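Local coordinates for hemolysin activator protein CdiB (Acinetobacter baumannii ACICU, PDB 6WIL) that probably secretes a large partner toxin of the contact-dependent growth inhibition system across the outer membrane, as a two-partner secretion transporter of the Omp85 superfamily, at residues A[532-538]-A[550-556]; A[461-465]-A[498-502]. One frame throughout, in Å; residues are numbered along the deposited sequence.

Contact 1. Residues A[532-538]-A[550-556]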
loop_
_atom_site.group_PDB
_atom_site.type_symbol
_atom_site.label_atom_id
_atom_site.label_comp_id
_atom_site.label_asym_id
_atom_site.label_seq_id
_atom_site.Cartn_x
_atom_site.Cartn_y
_atom_site.Cartn_z
ATOM N N LEU A 532 -5.717 5.098 23.069
ATOM C CA LEU A 532 -6.703 4.188 23.621
ATOM C C LEU A 532 -7.703 3.825 22.534
ATOM O O LEU A 532 -8.097 4.676 21.731
ATOM C CB LEU A 532 -7.416 4.827 24.819
ATOM C CG LEU A 532 -8.171 3.916 25.793
ATOM C CD1 LEU A 532 -8.219 4.555 27.172
ATOM C CD2 LEU A 532 -9.577 3.612 25.305
ATOM N N ASP A 533 -8.101 2.556 22.508
ATOM C CA ASP A 533 -9.134 2.078 21.593
ATOM C C ASP A 533 -9.984 1.076 22.358
ATOM O O ASP A 533 -9.517 -0.021 22.678
ATOM C CB ASP A 533 -8.529 1.448 20.339
ATOM C CG ASP A 533 -9.550 1.255 19.225
ATOM O OD1 ASP A 533 -10.755 1.111 19.520
ATOM O OD2 ASP A 533 -9.141 1.248 18.044
ATOM N N ALA A 534 -11.221 1.457 22.657
ATOM C CA ALA A 534 -12.147 0.612 23.394
ATOM C C ALA A 534 -13.427 0.448 22.592
ATOM O O ALA A 534 -13.939 1.417 22.024
ATOM C CB ALA A 534 -12.465 1.201 24.772
ATOM N N PHE A 535 -13.940 -0.778 22.548
ATOM C CA PHE A 535 -15.183 -1.042 21.840
ATOM C C PHE A 535 -15.968 -2.117 22.571
ATOM O O PHE A 535 -15.395 -3.005 23.209
ATOM C CB PHE A 535 -14.936 -1.476 20.387
ATOM C CG PHE A 535 -14.336 -2.850 20.251
ATOM C CD1 PHE A 535 -12.963 -3.023 20.237
ATOM C CD2 PHE A 535 -15.147 -3.970 20.122
ATOM C CE1 PHE A 535 -12.409 -4.282 20.106
ATOM C CE2 PHE A 535 -14.599 -5.231 19.996
ATOM C CZ PHE A 535 -13.228 -5.388 19.987
ATOM N N THR A 536 -17.287 -2.024 22.469
ATOM C CA THR A 536 -18.187 -3.098 22.859
ATOM C C THR A 536 -19.022 -3.486 21.647
ATOM O O THR A 536 -19.491 -2.620 20.901
ATOM C CB THR A 536 -19.089 -2.685 24.028
ATOM O OG1 THR A 536 -20.152 -3.634 24.171
ATOM C CG2 THR A 536 -19.669 -1.297 23.803
ATOM N N GLY A 537 -19.184 -4.792 21.435
ATOM C CA GLY A 537 -19.848 -5.290 20.249
ATOM C C GLY A 537 -20.704 -6.503 20.556
ATOM O O GLY A 537 -20.744 -6.992 21.686
ATOM N N ARG A 538 -21.392 -6.977 19.519
ATOM C CA ARG A 538 -22.222 -8.167 19.627
ATOM C C ARG A 538 -22.403 -8.765 18.241
ATOM O O ARG A 538 -22.311 -8.062 17.231
ATOM C CB ARG A 538 -23.585 -7.851 20.255
ATOM C CG ARG A 538 -24.587 -7.226 19.291
ATOM C CD ARG A 538 -25.942 -7.022 19.949
ATOM N NE ARG A 538 -26.289 -8.126 20.841
ATOM C CZ ARG A 538 -26.813 -9.280 20.441
ATOM N NH1 ARG A 538 -27.094 -10.224 21.331
ATOM N NH2 ARG A 538 -27.052 -9.495 19.154
ATOM N N TRP A 550 -22.060 -10.943 23.861
ATOM C CA TRP A 550 -21.488 -9.604 23.917
ATOM C C TRP A 550 -19.979 -9.693 24.100
ATOM O O TRP A 550 -19.484 -10.504 24.888
ATOM C CB TRP A 550 -22.102 -8.792 25.059
ATOM C CG TRP A 550 -23.487 -8.312 24.777
ATOM C CD1 TRP A 550 -24.649 -8.997 24.980
ATOM C CD2 TRP A 550 -23.862 -7.035 24.246
ATOM N NE1 TRP A 550 -25.724 -8.229 24.605
ATOM C CE2 TRP A 550 -25.267 -7.019 24.151
ATOM C CE3 TRP A 550 -23.145 -5.904 23.840
ATOM C CZ2 TRP A 550 -25.969 -5.917 23.667
ATOM C CZ3 TRP A 550 -23.845 -4.812 23.360
ATOM C CH2 TRP A 550 -25.241 -4.826 23.277
ATOM N N VAL A 551 -19.250 -8.855 23.365
ATOM C CA VAL A 551 -17.795 -8.843 23.419
ATOM C C VAL A 551 -17.314 -7.431 23.720
ATOM O O VAL A 551 -17.977 -6.441 23.392
ATOM C CB VAL A 551 -17.160 -9.364 22.109
ATOM C CG1 VAL A 551 -17.512 -10.827 21.890
ATOM C CG2 VAL A 551 -17.604 -8.516 20.927
ATOM N N THR A 552 -16.149 -7.346 24.355
ATOM C CA THR A 552 -15.506 -6.075 24.648
ATOM C C THR A 552 -14.052 -6.134 24.204
ATOM O O THR A 552 -13.466 -7.211 24.062
ATOM C CB THR A 552 -15.586 -5.720 26.142
ATOM O OG1 THR A 552 -15.440 -6.908 26.931
ATOM C CG2 THR A 552 -16.914 -5.057 26.468
ATOM N N GLY A 553 -13.477 -4.959 23.976
ATOM C CA GLY A 553 -12.078 -4.865 23.614
ATOM C C GLY A 553 -11.456 -3.563 24.071
ATOM O O GLY A 553 -12.028 -2.491 23.864
ATOM N N PHE A 554 -10.286 -3.645 24.699
ATOM C CA PHE A 554 -9.572 -2.474 25.195
ATOM C C PHE A 554 -8.139 -2.542 24.692
ATOM O O PHE A 554 -7.437 -3.522 24.951
ATOM C CB PHE A 554 -9.603 -2.413 26.728
ATOM C CG PHE A 554 -10.992 -2.341 27.309
ATOM C CD1 PHE A 554 -11.702 -3.499 27.593
ATOM C CD2 PHE A 554 -11.582 -1.115 27.579
ATOM C CE1 PHE A 554 -12.978 -3.436 28.129
ATOM C CE2 PHE A 554 -12.859 -1.045 28.114
ATOM C CZ PHE A 554 -13.558 -2.208 28.389
ATOM N N SER A 555 -7.711 -1.510 23.970
ATOM C CA SER A 555 -6.358 -1.432 23.436
ATOM C C SER A 555 -5.685 -0.165 23.941
ATOM O O SER A 555 -6.279 0.917 23.909
ATOM C CB SER A 555 -6.362 -1.455 21.906
ATOM O OG SER A 555 -6.881 -2.680 21.421
ATOM N N ILE A 556 -4.447 -0.305 24.408
ATOM C CA ILE A 556 -3.639 0.812 24.881
ATOM C C ILE A 556 -2.270 0.714 24.226
ATOM O O ILE A 556 -1.633 -0.342 24.279
ATOM C CB ILE A 556 -3.500 0.804 26.416
ATOM C CG1 ILE A 556 -4.802 1.251 27.085
ATOM C CG2 ILE A 556 -2.353 1.698 26.847
ATOM C CD1 ILE A 556 -5.012 2.745 27.049
#

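Contact 2. Residues A[461-465]-A[498-502]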
loop_
_atom_site.group_PDB
_atom_site.type_symbol
_atom_site.label_atom_id
_atom_site.label_comp_id
_atom_site.label_asym_id
_atom_site.label_seq_id
_atom_site.Cartn_x
_atom_site.Cartn_y
_atom_site.Cartn_z
ATOM N N TYR A 461 -10.232 -9.616 13.575
ATOM C CA TYR A 461 -9.555 -9.374 12.310
ATOM C C TYR A 461 -10.418 -9.686 11.104
ATOM O O TYR A 461 -10.065 -9.300 9.985
ATOM C CB TYR A 461 -8.272 -10.208 12.217
ATOM C CG TYR A 461 -7.292 -9.968 13.332
ATOM C CD1 TYR A 461 -6.585 -8.772 13.419
ATOM C CD2 TYR A 461 -7.044 -10.947 14.286
ATOM C CE1 TYR A 461 -5.671 -8.555 14.437
ATOM C CE2 TYR A 461 -6.129 -10.738 15.307
ATOM C CZ TYR A 461 -5.446 -9.542 15.381
ATOM O OH TYR A 461 -4.535 -9.330 16.397
ATOM N N SER A 462 -11.514 -10.380 11.297
ATOM C CA SER A 462 -12.321 -10.785 10.159
ATOM C C SER A 462 -13.744 -10.276 10.223
ATOM O O SER A 462 -14.158 -9.563 9.318
ATOM C CB SER A 462 -12.320 -12.329 10.031
ATOM O OG SER A 462 -12.433 -12.973 11.272
ATOM N N VAL A 463 -14.497 -10.616 11.276
ATOM C CA VAL A 463 -15.813 -10.023 11.506
ATOM C C VAL A 463 -15.938 -9.542 12.948
ATOM O O VAL A 463 -16.068 -10.354 13.868
ATOM C CB VAL A 463 -16.940 -11.018 11.179
ATOM C CG1 VAL A 463 -18.292 -10.336 11.302
ATOM C CG2 VAL A 463 -16.727 -11.615 9.799
ATOM N N ARG A 464 -15.916 -8.226 13.162
ATOM C CA ARG A 464 -15.944 -7.707 14.525
ATOM C C ARG A 464 -17.302 -7.957 15.183
ATOM O O ARG A 464 -18.321 -8.166 14.519
ATOM C CB ARG A 464 -15.610 -6.215 14.545
ATOM C CG ARG A 464 -14.119 -5.924 14.501
ATOM C CD ARG A 464 -13.859 -4.455 14.256
ATOM N NE ARG A 464 -14.278 -4.065 12.914
ATOM C CZ ARG A 464 -14.213 -2.827 12.437
ATOM N NH1 ARG A 464 -14.618 -2.576 11.200
ATOM N NH2 ARG A 464 -13.747 -1.840 13.192
ATOM N N GLY A 465 -17.303 -7.935 16.515
ATOM C CA GLY A 465 -18.469 -8.302 17.286
ATOM C C GLY A 465 -18.519 -9.761 17.686
ATOM O O GLY A 465 -19.451 -10.164 18.389
ATOM N N ALA A 498 -19.258 0.291 13.759
ATOM C CA ALA A 498 -18.807 -0.579 12.686
ATOM C C ALA A 498 -19.798 -1.712 12.464
ATOM O O ALA A 498 -20.434 -2.200 13.402
ATOM C CB ALA A 498 -17.415 -1.154 12.982
ATOM N N VAL A 499 -19.924 -2.118 11.202
ATOM C CA VAL A 499 -20.743 -3.256 10.796
ATOM C C VAL A 499 -19.919 -4.103 9.834
ATOM O O VAL A 499 -19.523 -3.621 8.766
ATOM C CB VAL A 499 -22.061 -2.823 10.135
ATOM C CG1 VAL A 499 -22.850 -4.046 9.689
ATOM C CG2 VAL A 499 -22.887 -1.967 11.087
ATOM N N ASP A 500 -19.666 -5.355 10.208
ATOM C CA ASP A 500 -18.843 -6.268 9.430
ATOM C C ASP A 500 -19.667 -7.464 8.970
ATOM O O ASP A 500 -20.706 -7.790 9.549
ATOM C CB ASP A 500 -17.635 -6.760 10.239
ATOM C CG ASP A 500 -16.704 -5.632 10.652
ATOM O OD1 ASP A 500 -16.966 -4.466 10.289
ATOM O OD2 ASP A 500 -15.703 -5.918 11.340
ATOM N N GLN A 501 -19.177 -8.128 7.922
ATOM C CA GLN A 501 -19.855 -9.267 7.315
ATOM C C GLN A 501 -18.820 -10.236 6.765
ATOM O O GLN A 501 -17.857 -9.818 6.122
ATOM C CB GLN A 501 -20.790 -8.839 6.177
ATOM C CG GLN A 501 -21.996 -8.032 6.607
ATOM C CD GLN A 501 -22.807 -7.537 5.427
ATOM O OE1 GLN A 501 -23.697 -8.231 4.933
ATOM N NE2 GLN A 501 -22.499 -6.331 4.966
ATOM N N GLY A 502 -19.037 -11.524 6.998
ATOM C CA GLY A 502 -18.172 -12.550 6.453
ATOM C C GLY A 502 -18.960 -13.603 5.701
ATOM O O GLY A 502 -20.125 -13.867 5.995
#

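Contact 1. Residues A[532-538]-A[550-556]
Strands 532-538 and 550-556 run antiparallel at 179°, their axes 4.6 Å apart at closest approach. Three hydrogen-bonded pairs carry the ladder: Asp533 N to Ser555 O (2.8 Å) with Ser555 N to Asp533 O (2.7 Å), and the equivalent two-way bonds between Phe535 and Gly553 and between Gly537 and Val551. Short CA-H...O contacts fill the intervening positions, as from Ala534 CA to Gly553 O at 3.1 Å.

One aromatic contact lies on the inward face. The Phe535 ring covers its cross-strand partner, with Gly553 CA 4.0 Å from the ring centroid in a CH-pi contact; a CB at Gly553 would collide with the ring, so glycine is what admits it. On the outward face, Trp550 makes a second CH-pi contact, Arg538 CB sitting 4.1 Å from the centroid of its six-membered ring. Apolar packing continues there through Leu532 CG and Ile556 CD1 (3.6 Å) and Ala534 CB and Phe554 CD2 (3.7 Å), consistent with a barrel wall facing lipid.

Inside the barrel, Asp533 bonds to Tyr496 and Ser555 to Asp224. Strand 515-526 flanks 532-538, while strand 217-228 flanks 550-556 and closes the barrel.

Contact 2. Residues A[461-465]-A[498-502]
Loop segment 461-465 has no regular secondary structure and approaches strand 498-502 from within the barrel, with Val463 CA and Asp500 CA, 5.3 Å apart, the nearest pair of CA atoms. The loop is extended at Val463 and Arg464, then enters a positive-phi conformation at Gly465 (92/-3), where a CB would be jammed against the preceding carbonyl oxygen. Its backbone meets the strand through a side chain: Arg464 N donates to Asp500 OD2 at 2.9 Å.

That same carboxylate receives the Arg464 side chain in a two-point salt bridge. NE of Arg464 reaches OD2 of Asp500 at 2.8 Å and NH1 of Arg464 reaches OD1 of Asp500 at 3.1 Å, so OD2 accepts from both the main chain and the side chain of one arginine. Val463, Arg464 and Gly465 begin the VRG(F/Y) signature of the long sixth extracellular loop in Omp85-superfamily barrels. As in relatives such as FhaC, this loop folds back into the lumen and its arginine pairs with an acidic residue on the barrel wall.

Around the ion pair the packing is close. Ala498 CB lies over one face of the guanidinium, 3.6 Å from Arg464 NH1. On the other flank of Asp500, Val463 CG1 touches Asp500 CB at 3.8 Å, and Val463 CG2 comes within 3.6 Å of Gly502 N, a fit that a CB on Gly502 would prevent. Arg464 NH2 forms a second salt bridge with Glu483 on strand 476-487, and Tyr461, turned away from the strand, packs on helix 8-27.

Contact 2 comes first in the chain, contact 1 following it in series, with centres about 13 Å apart on the same side of the molecule. Both involve the 16-stranded antiparallel barrel: contact 1 joins its last two strands, whereas contact 2 fastens a lumenal loop to strand 493-505, with strand 515-526 lying between that strand and the hairpin. The two meet directly where Val551 CG2 packs 3.5 Å from Gly465 O, so the loop held by contact 2 also rests on the inner face of the terminal hairpin. The terminal hairpin of the wall and the loop in the lumen thus adjoin.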